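Local structure of acetate kinase (Entamoeba histolytica, 4H0O) at residues Gly277-Leu281 / Lys298-Leu304; Leu186-Val191 / Pro387-Val393; Ser226-Ser230 / Leu320-Ile324. The protein is a pyrophosphate-dependent acetate kinase of the ASKHA superfamily, probably interconverting acetate and acetyl phosphate. All blocks are in the same frame, centred on the assembly; numbering follows the deposited sequence.

Contact 1. Residues Gly277-Leu281 / Lys298-Leu304; sequences GVSEL and KAKTCQL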
loop_
_atom_site.group_PDB
_atom_site.type_symbol
_atom_site.label_atom_id
_atom_site.label_comp_id
_atom_site.label_asym_id
_atom_site.label_seq_id
_atom_site.Cartn_x
_atom_site.Cartn_y
_atom_site.Cartn_z
ATOM N N GLY B 277 -16.265 -8.716 3.679
ATOM C CA GLY B 277 -15.632 -9.344 4.825
ATOM C C GLY B 277 -15.663 -8.550 6.120
ATOM O O GLY B 277 -15.741 -9.136 7.203
ATOM N N VAL B 278 -15.587 -7.226 6.025
ATOM C CA VAL B 278 -15.563 -6.385 7.220
ATOM C C VAL B 278 -16.968 -6.042 7.718
ATOM O O VAL B 278 -17.239 -6.098 8.917
ATOM C CB VAL B 278 -14.779 -5.082 6.984
ATOM C CG1 VAL B 278 -14.690 -4.271 8.271
ATOM C CG2 VAL B 278 -13.388 -5.392 6.462
ATOM N N SER B 279 -17.855 -5.681 6.794
ATOM C CA SER B 279 -19.230 -5.334 7.149
ATOM C C SER B 279 -20.000 -6.549 7.652
ATOM O O SER B 279 -20.894 -6.416 8.489
ATOM C CB SER B 279 -19.970 -4.736 5.950
ATOM O OG SER B 279 -20.301 -5.735 4.999
ATOM N N GLU B 280 -19.647 -7.724 7.127
ATOM C CA GLU B 280 -20.338 -8.978 7.436
ATOM C C GLU B 280 -21.808 -8.913 7.031
ATOM O O GLU B 280 -22.645 -9.616 7.596
ATOM C CB GLU B 280 -20.203 -9.338 8.922
ATOM C CG GLU B 280 -18.768 -9.547 9.390
ATOM C CD GLU B 280 -18.670 -9.812 10.884
ATOM O OE1 GLU B 280 -19.711 -9.744 11.574
ATOM O OE2 GLU B 280 -17.551 -10.088 11.369
ATOM N N LEU B 281 -22.111 -8.071 6.044
ATOM C CA LEU B 281 -23.484 -7.848 5.600
ATOM C C LEU B 281 -23.632 -7.998 4.088
ATOM O O LEU B 281 -24.305 -8.910 3.607
ATOM C CB LEU B 281 -23.957 -6.453 6.011
ATOM C CG LEU B 281 -25.352 -6.058 5.520
ATOM C CD1 LEU B 281 -26.424 -6.595 6.451
ATOM C CD2 LEU B 281 -25.478 -4.550 5.364
ATOM N N LYS B 298 -26.126 -4.871 12.153
ATOM C CA LYS B 298 -24.719 -4.907 11.757
ATOM C C LYS B 298 -24.132 -3.516 11.499
ATOM O O LYS B 298 -23.208 -3.359 10.700
ATOM C CB LYS B 298 -24.542 -5.799 10.525
ATOM C CG LYS B 298 -24.896 -7.258 10.776
ATOM C CD LYS B 298 -24.714 -8.110 9.535
ATOM C CE LYS B 298 -24.871 -9.582 9.874
ATOM N NZ LYS B 298 -23.985 -9.966 11.008
ATOM N N ALA B 299 -24.669 -2.515 12.190
ATOM C CA ALA B 299 -24.253 -1.128 11.998
ATOM C C ALA B 299 -22.775 -0.878 12.334
ATOM O O ALA B 299 -22.067 -0.217 11.568
ATOM C CB ALA B 299 -25.150 -0.190 12.788
ATOM N N LYS B 300 -22.318 -1.396 13.474
ATOM C CA LYS B 300 -20.922 -1.237 13.901
ATOM C C LYS B 300 -19.920 -1.737 12.858
ATOM O O LYS B 300 -18.938 -1.060 12.551
ATOM C CB LYS B 300 -20.673 -1.954 15.235
ATOM C CG LYS B 300 -21.210 -1.237 16.475
ATOM C CD LYS B 300 -20.637 -1.854 17.757
ATOM C CE LYS B 300 -21.107 -1.120 19.012
ATOM N NZ LYS B 300 -22.567 -1.279 19.265
ATOM N N THR B 301 -20.176 -2.928 12.325
ATOM C CA THR B 301 -19.291 -3.540 11.337
ATOM C C THR B 301 -19.389 -2.864 9.973
ATOM O O THR B 301 -18.401 -2.787 9.237
ATOM C CB THR B 301 -19.546 -5.055 11.195
ATOM O OG1 THR B 301 -20.954 -5.309 11.223
ATOM C CG2 THR B 301 -18.874 -5.809 12.333
ATOM N N CYS B 302 -20.580 -2.388 9.631
ATOM C CA CYS B 302 -20.769 -1.631 8.399
ATOM C C CYS B 302 -20.077 -0.273 8.486
ATOM O O CYS B 302 -19.523 0.216 7.503
ATOM C CB CYS B 302 -22.256 -1.459 8.089
ATOM S SG CYS B 302 -23.067 -2.966 7.501
ATOM N N GLN B 303 -20.102 0.326 9.671
ATOM C CA GLN B 303 -19.414 1.591 9.897
ATOM C C GLN B 303 -17.904 1.386 9.805
ATOM O O GLN B 303 -17.180 2.234 9.278
ATOM C CB GLN B 303 -19.788 2.168 11.264
ATOM C CG GLN B 303 -19.213 3.551 11.539
ATOM C CD GLN B 303 -19.812 4.624 10.646
ATOM O OE1 GLN B 303 -21.021 4.861 10.666
ATOM N NE2 GLN B 303 -18.967 5.276 9.853
ATOM N N LEU B 304 -17.433 0.250 10.313
ATOM C CA LEU B 304 -16.013 -0.079 10.255
ATOM C C LEU B 304 -15.575 -0.303 8.811
ATOM O O LEU B 304 -14.528 0.184 8.386
ATOM C CB LEU B 304 -15.713 -1.323 11.096
ATOM C CG LEU B 304 -14.259 -1.803 11.058
ATOM C CD1 LEU B 304 -13.320 -0.730 11.594
ATOM C CD2 LEU B 304 -14.075 -3.113 11.822
#
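Ser-279 meets Cys-302, their CA atoms only 4.2 Å apart, where the C-terminal end of helix 274-279 comes up against the first turn of helix 299-324. The chain leaves the shorter helix through an ST turn: Ser-279 OG accepts from Leu-281 N at 3.1 Å, with 153° at the hydrogen. The same hydroxyl bonds to Leu-275 O, one turn back in the helix, so it is engaged as both donor and acceptor. Glu-280, with positive phi (60°), makes the bend that leaves Ser-279 O facing the long helix.

That carbonyl shows how a helix end can be offered a partner by another element. Thr-301 OG1 lies 3.0 Å from Ser-279 O and equally close to Lys-298 O; it has one proton for two acceptors, and the geometry leaves open which of them receives it. With chi1 at 41°, OG1 stands between its own backbone N and carbonyl carbon, from where it can reach both oxygens. Lys-298 O is in any case satisfied by Cys-302 N, in the first backbone bond of the helix, and Lys-298 N, at the N-cap position, is taken by Glu-291 OE2. Ser-279 CA makes a CA-H...O contact with Thr-301 O.

Apolar and charged side chains flank this polar seam. The side chains of Val-278 and Leu-304 cross at about a right angle, CG1 of the valine 3.7 Å from Leu-304 CG, and Gln-175 of the second subunit packs on both residues. The Lys-298 chain runs past Glu-280, but its NZ remains 4.3 Å from OE1 of that residue, too far for a salt bridge; the methylene carbons CD and CE touch Glu-280 O, each at 3.2 Å. Beside them, Leu-281 CD2 rests 3.6 Å from Cys-302 SG.

Contact 2. Residues Leu186-Val191 / Pro387-Val393; sequences LSYEYV and PNDEELV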
loop_
_atom_site.group_PDB
_atom_site.type_symbol
_atom_site.label_atom_id
_atom_site.label_comp_id
_atom_site.label_asym_id
_atom_site.label_seq_id
_atom_site.Cartn_x
_atom_site.Cartn_y
_atom_site.Cartn_z
ATOM N N LEU B 186 -9.010 0.778 -19.929
ATOM C CA LEU B 186 -9.950 1.274 -20.928
ATOM C C LEU B 186 -10.877 2.341 -20.348
ATOM O O LEU B 186 -11.185 3.337 -21.005
ATOM C CB LEU B 186 -10.760 0.110 -21.503
ATOM C CG LEU B 186 -9.959 -0.923 -22.299
ATOM C CD1 LEU B 186 -10.808 -2.147 -22.625
ATOM C CD2 LEU B 186 -9.421 -0.296 -23.572
ATOM N N SER B 187 -11.317 2.124 -19.113
ATOM C CA SER B 187 -12.130 3.098 -18.394
ATOM C C SER B 187 -11.371 4.421 -18.216
ATOM O O SER B 187 -11.913 5.503 -18.461
ATOM C CB SER B 187 -12.536 2.519 -17.035
ATOM O OG SER B 187 -13.205 3.472 -16.232
ATOM N N TYR B 188 -10.110 4.321 -17.808
ATOM C CA TYR B 188 -9.269 5.497 -17.598
ATOM C C TYR B 188 -9.053 6.316 -18.872
ATOM O O TYR B 188 -9.251 7.531 -18.866
ATOM C CB TYR B 188 -7.922 5.089 -16.985
ATOM C CG TYR B 188 -8.022 4.667 -15.537
ATOM C CD1 TYR B 188 -8.737 5.429 -14.626
ATOM C CD2 TYR B 188 -7.409 3.506 -15.083
ATOM C CE1 TYR B 188 -8.837 5.056 -13.306
ATOM C CE2 TYR B 188 -7.503 3.125 -13.758
ATOM C CZ TYR B 188 -8.223 3.907 -12.877
ATOM O OH TYR B 188 -8.338 3.546 -11.556
ATOM N N GLU B 189 -8.648 5.664 -19.961
ATOM C CA GLU B 189 -8.383 6.405 -21.196
ATOM C C GLU B 189 -9.662 6.930 -21.844
ATOM O O GLU B 189 -9.629 7.906 -22.595
ATOM C CB GLU B 189 -7.522 5.607 -22.188
ATOM C CG GLU B 189 -8.007 4.210 -22.512
ATOM C CD GLU B 189 -6.981 3.422 -23.317
ATOM O OE1 GLU B 189 -6.406 3.995 -24.271
ATOM O OE2 GLU B 189 -6.748 2.236 -22.994
ATOM N N TYR B 190 -10.792 6.302 -21.533
ATOM C CA TYR B 190 -12.075 6.828 -21.985
ATOM C C TYR B 190 -12.414 8.114 -21.239
ATOM O O TYR B 190 -12.834 9.102 -21.845
ATOM C CB TYR B 190 -13.200 5.813 -21.784
ATOM C CG TYR B 190 -14.561 6.370 -22.149
ATOM C CD1 TYR B 190 -14.988 6.397 -23.469
ATOM C CD2 TYR B 190 -15.418 6.872 -21.174
ATOM C CE1 TYR B 190 -16.229 6.906 -23.812
ATOM C CE2 TYR B 190 -16.659 7.388 -21.509
ATOM C CZ TYR B 190 -17.058 7.400 -22.831
ATOM O OH TYR B 190 -18.289 7.905 -23.173
ATOM N N VAL B 191 -12.249 8.086 -19.918
ATOM C CA VAL B 191 -12.537 9.246 -19.080
ATOM C C VAL B 191 -11.619 10.415 -19.430
ATOM O O VAL B 191 -12.081 11.541 -19.613
ATOM C CB VAL B 191 -12.421 8.902 -17.581
ATOM C CG1 VAL B 191 -12.426 10.167 -16.741
ATOM C CG2 VAL B 191 -13.560 7.984 -17.159
ATOM N N PRO B 387 -18.691 9.832 -16.503
ATOM C CA PRO B 387 -19.315 8.583 -16.967
ATOM C C PRO B 387 -18.339 7.672 -17.712
ATOM O O PRO B 387 -17.467 8.167 -18.430
ATOM C CB PRO B 387 -20.394 9.072 -17.936
ATOM C CG PRO B 387 -20.711 10.458 -17.488
ATOM C CD PRO B 387 -19.418 11.025 -16.978
ATOM N N ASN B 388 -18.499 6.361 -17.548
ATOM C CA ASN B 388 -17.645 5.386 -18.221
ATOM C C ASN B 388 -18.415 4.131 -18.636
ATOM O O ASN B 388 -17.969 3.011 -18.375
ATOM C CB ASN B 388 -16.463 4.991 -17.326
ATOM C CG ASN B 388 -16.903 4.280 -16.056
ATOM O OD1 ASN B 388 -17.968 4.572 -15.507
ATOM N ND2 ASN B 388 -16.089 3.334 -15.591
ATOM N N ASP B 389 -19.565 4.323 -19.276
ATOM C CA ASP B 389 -20.388 3.204 -19.740
ATOM C C ASP B 389 -19.568 2.206 -20.555
ATOM O O ASP B 389 -18.887 2.582 -21.513
ATOM C CB ASP B 389 -21.579 3.709 -20.561
ATOM C CG ASP B 389 -22.302 2.589 -21.295
ATOM O OD1 ASP B 389 -23.206 1.965 -20.699
ATOM O OD2 ASP B 389 -21.970 2.337 -22.473
ATOM N N GLU B 390 -19.640 0.938 -20.154
ATOM C CA GLU B 390 -18.832 -0.136 -20.731
ATOM C C GLU B 390 -18.780 -0.170 -22.259
ATOM O O GLU B 390 -17.708 -0.344 -22.841
ATOM C CB GLU B 390 -19.324 -1.495 -20.227
ATOM C CG GLU B 390 -19.122 -1.740 -18.745
ATOM C CD GLU B 390 -19.381 -3.186 -18.362
ATOM O OE1 GLU B 390 -18.405 -3.962 -18.272
ATOM O OE2 GLU B 390 -20.560 -3.547 -18.159
ATOM N N GLU B 391 -19.931 -0.017 -22.906
ATOM C CA GLU B 391 -19.996 -0.139 -24.362
ATOM C C GLU B 391 -19.349 1.040 -25.075
ATOM O O GLU B 391 -18.605 0.851 -26.038
ATOM C CB GLU B 391 -21.437 -0.330 -24.837
ATOM C CG GLU B 391 -21.967 -1.735 -24.619
ATOM C CD GLU B 391 -22.147 -2.069 -23.154
ATOM O OE1 GLU B 391 -22.505 -1.161 -22.372
ATOM O OE2 GLU B 391 -21.920 -3.240 -22.782
ATOM N N LEU B 392 -19.631 2.251 -24.598
ATOM C CA LEU B 392 -19.034 3.456 -25.167
ATOM C C LEU B 392 -17.514 3.405 -25.042
ATOM O O LEU B 392 -16.796 3.889 -25.918
ATOM C CB LEU B 392 -19.577 4.709 -24.477
ATOM C CG LEU B 392 -21.090 4.922 -24.531
ATOM C CD1 LEU B 392 -21.483 6.232 -23.861
ATOM C CD2 LEU B 392 -21.585 4.892 -25.966
ATOM N N VAL B 393 -17.035 2.804 -23.954
ATOM C CA VAL B 393 -15.601 2.659 -23.706
ATOM C C VAL B 393 -14.918 1.820 -24.787
ATOM O O VAL B 393 -13.855 2.187 -25.292
ATOM C CB VAL B 393 -15.334 2.045 -22.315
ATOM C CG1 VAL B 393 -13.889 1.617 -22.184
ATOM C CG2 VAL B 393 -15.687 3.037 -21.220
HETATM O O HOH W 1 -11.335 3.849 -24.418
HETATM O O HOH W 2 -20.422 7.241 -20.615
#
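Helix 185-195 meets the loop before helix 390-402 at Ser-187 and Asn-388 (CA atoms 6.0 Å apart) and the first turn of that helix at Tyr-190 and Val-393 (CA atoms 5.7 Å apart). At the first, Asn-388 ND2 donates to Ser-187 OG over 3.0 Å, the angle at the hydrogen being 147° and the acceptor tilted out of the amide plane. His-210 ND1 is also hydrogen-bonded to that hydroxyl, giving it two partners. At the second, with CG anti to the backbone N (chi1 176°), the Tyr-190 ring extends across to the other segment. Val-393 CG2 makes a CH-pi contact over one ring face, 4.1 Å from the centroid, while Pro-387 O lies in plane at the edge, 3.3 Å from CE2. The other valine methyl, CG1, meets Leu-186 CB at 3.5 Å. Asp-389 OD2 caps the second helix, accepting from Leu-392 N and, weakly, Glu-391 N. Helix 390-402 starts just after strand 382-385 of one sheet and packs on strand 26-31 of the other; Leu-186, in helix 185-195, lies beside the predicted catalytic Asp-154, and Glu-390 is a predicted magnesium ligand: the inter-domain active-site cleft characteristic of ASKHA kinases.

Contact 3. Residues Ser226-Ser230 / Leu320-Ile324; sequences SFDTS and LMVEI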
loop_
_atom_site.group_PDB
_atom_site.type_symbol
_atom_site.label_atom_id
_atom_site.label_comp_id
_atom_site.label_asym_id
_atom_site.label_seq_id
_atom_site.Cartn_x
_atom_site.Cartn_y
_atom_site.Cartn_z
ATOM N N SER B 226 -0.916 7.385 -17.996
ATOM C CA SER B 226 -0.795 6.713 -16.709
ATOM C C SER B 226 0.642 6.814 -16.204
ATOM O O SER B 226 1.578 6.425 -16.906
ATOM C CB SER B 226 -1.200 5.243 -16.846
ATOM O OG SER B 226 -1.036 4.548 -15.623
ATOM N N PHE B 227 0.816 7.356 -15.001
ATOM C CA PHE B 227 2.130 7.429 -14.373
ATOM C C PHE B 227 2.265 6.290 -13.366
ATOM O O PHE B 227 3.262 5.569 -13.353
ATOM C CB PHE B 227 2.332 8.784 -13.686
ATOM C CG PHE B 227 3.727 8.997 -13.159
ATOM C CD1 PHE B 227 4.704 9.571 -13.959
ATOM C CD2 PHE B 227 4.061 8.624 -11.863
ATOM C CE1 PHE B 227 5.989 9.767 -13.479
ATOM C CE2 PHE B 227 5.348 8.817 -11.375
ATOM C CZ PHE B 227 6.311 9.390 -12.184
ATOM N N ASP B 228 1.259 6.132 -12.515
ATOM C CA ASP B 228 1.207 4.973 -11.632
ATOM C C ASP B 228 -0.239 4.595 -11.352
ATOM O O ASP B 228 -1.156 5.371 -11.638
ATOM C CB ASP B 228 1.958 5.229 -10.325
ATOM C CG ASP B 228 2.317 3.941 -9.600
ATOM O OD1 ASP B 228 2.301 2.870 -10.244
ATOM O OD2 ASP B 228 2.614 3.991 -8.390
ATOM N N THR B 229 -0.443 3.402 -10.801
ATOM C CA THR B 229 -1.792 2.912 -10.559
ATOM C C THR B 229 -1.873 1.997 -9.340
ATOM O O THR B 229 -0.856 1.528 -8.827
ATOM C CB THR B 229 -2.356 2.188 -11.791
ATOM O OG1 THR B 229 -3.769 2.001 -11.638
ATOM C CG2 THR B 229 -1.678 0.837 -11.971
ATOM N N SER B 230 -3.099 1.726 -8.909
ATOM C CA SER B 230 -3.355 1.103 -7.616
ATOM C C SER B 230 -3.199 -0.419 -7.609
ATOM O O SER B 230 -2.667 -0.989 -6.654
ATOM C CB SER B 230 -4.764 1.478 -7.158
ATOM O OG SER B 230 -4.878 1.400 -5.756
ATOM N N LEU B 320 -0.415 8.811 -4.545
ATOM C CA LEU B 320 -0.329 9.054 -5.983
ATOM C C LEU B 320 -0.058 10.520 -6.295
ATOM O O LEU B 320 0.640 10.838 -7.264
ATOM C CB LEU B 320 -1.606 8.589 -6.690
ATOM C CG LEU B 320 -1.753 7.074 -6.861
ATOM C CD1 LEU B 320 -3.099 6.714 -7.466
ATOM C CD2 LEU B 320 -0.627 6.517 -7.724
ATOM N N MET B 321 -0.614 11.405 -5.473
ATOM C CA MET B 321 -0.427 12.845 -5.631
ATOM C C MET B 321 1.050 13.230 -5.543
ATOM O O MET B 321 1.550 14.002 -6.367
ATOM C CB MET B 321 -1.233 13.599 -4.572
ATOM C CG MET B 321 -1.123 15.109 -4.663
ATOM S SD MET B 321 -2.245 15.926 -3.507
ATOM C CE MET B 321 -1.633 15.296 -1.942
ATOM N N VAL B 322 1.740 12.684 -4.546
ATOM C CA VAL B 322 3.163 12.953 -4.366
ATOM C C VAL B 322 3.976 12.379 -5.526
ATOM O O VAL B 322 4.941 12.994 -5.982
ATOM C CB VAL B 322 3.677 12.411 -3.017
ATOM C CG1 VAL B 322 5.177 12.613 -2.888
ATOM C CG2 VAL B 322 2.968 13.106 -1.869
ATOM N N GLU B 323 3.567 11.212 -6.019
ATOM C CA GLU B 323 4.259 10.563 -7.131
ATOM C C GLU B 323 4.219 11.378 -8.419
ATOM O O GLU B 323 5.221 11.474 -9.129
ATOM C CB GLU B 323 3.656 9.192 -7.416
ATOM C CG GLU B 323 4.040 8.105 -6.441
ATOM C CD GLU B 323 3.511 6.755 -6.875
ATOM O OE1 GLU B 323 4.092 6.165 -7.811
ATOM O OE2 GLU B 323 2.506 6.293 -6.292
ATOM N N ILE B 324 3.054 11.943 -8.725
ATOM C CA ILE B 324 2.859 12.687 -9.968
ATOM C C ILE B 324 3.201 14.169 -9.818
ATOM O O ILE B 324 3.211 14.913 -10.801
ATOM C CB ILE B 324 1.419 12.531 -10.513
ATOM C CG1 ILE B 324 0.408 13.215 -9.587
ATOM C CG2 ILE B 324 1.078 11.054 -10.710
ATOM C CD1 ILE B 324 -1.036 13.089 -10.064
#
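Phe-227 and Asp-228 both turn toward helix 299-324, unlike consecutive residues of a regular strand. A classic beta bulge, in which the two face Gly-220, allows it. Strand 226-229 and helix segment 320-324 run roughly antiparallel, at 149°, with their axes 8.8 Å apart.

With CG anti to the backbone N (chi1 -173°), the Phe-227 side chain slides past Ile-324 in the opposite direction. CG2 of the isoleucine lies 3.9 Å from Phe-227 CB, and the far side of the ring reaches the helix backbone, CE2 standing 3.5 Å from Glu-323 O; both partners approach the ring obliquely.

Asp-228 crosses the extended Glu-323 side chain, and the two carboxylate planes are 69° apart. Asp-228 OD2 meets the glutamate group end-on to its fork, 2.7 Å from OE1 and 3.1 Å from OE2. Such closeness between buried acids suggests that one of them holds a proton. Glu-165 brings a further carboxylate close to Glu-323 OE1, whereas Lys-180 of the same chain and Lys-315 of the second subunit form long, weak ion pairs with Asp-228. Alongside, Leu-320 CD2 rests 3.9 Å from Asp-228 CB.

The strand lies at the outer edge of its six-stranded sheet within the chain. Helix 299-324 packs across the neighbouring strands 216-222 and 205-211 through Leu-320 and Ile-324, helix 163-166 adjoins Phe-227 and Asp-228, and Met-321 packs against Met-321 of the second subunit.

How the contacts relate
Helix 299-324 serves two of the three contacts: contact 1 uses its first turns and contact 3 its last, about 30 Å apart between centres, and both touch the second subunit. Contact 2 involves neither that helix nor the other chain; it lies nearest the chain's centre, in the cleft. Contacts 2 and 3 nonetheless come within about 4 Å at their nearest atoms. Burial and chemistry differ accordingly. Contact 3, the most buried, sets two acids against each other beside apolar side chains. Partly buried contact 1 brings a threonine hydroxyl to a helix-end carbonyl, with charged chains at its margin. Contact 2, also partly buried, combines an amide-hydroxyl bond with aromatic packing.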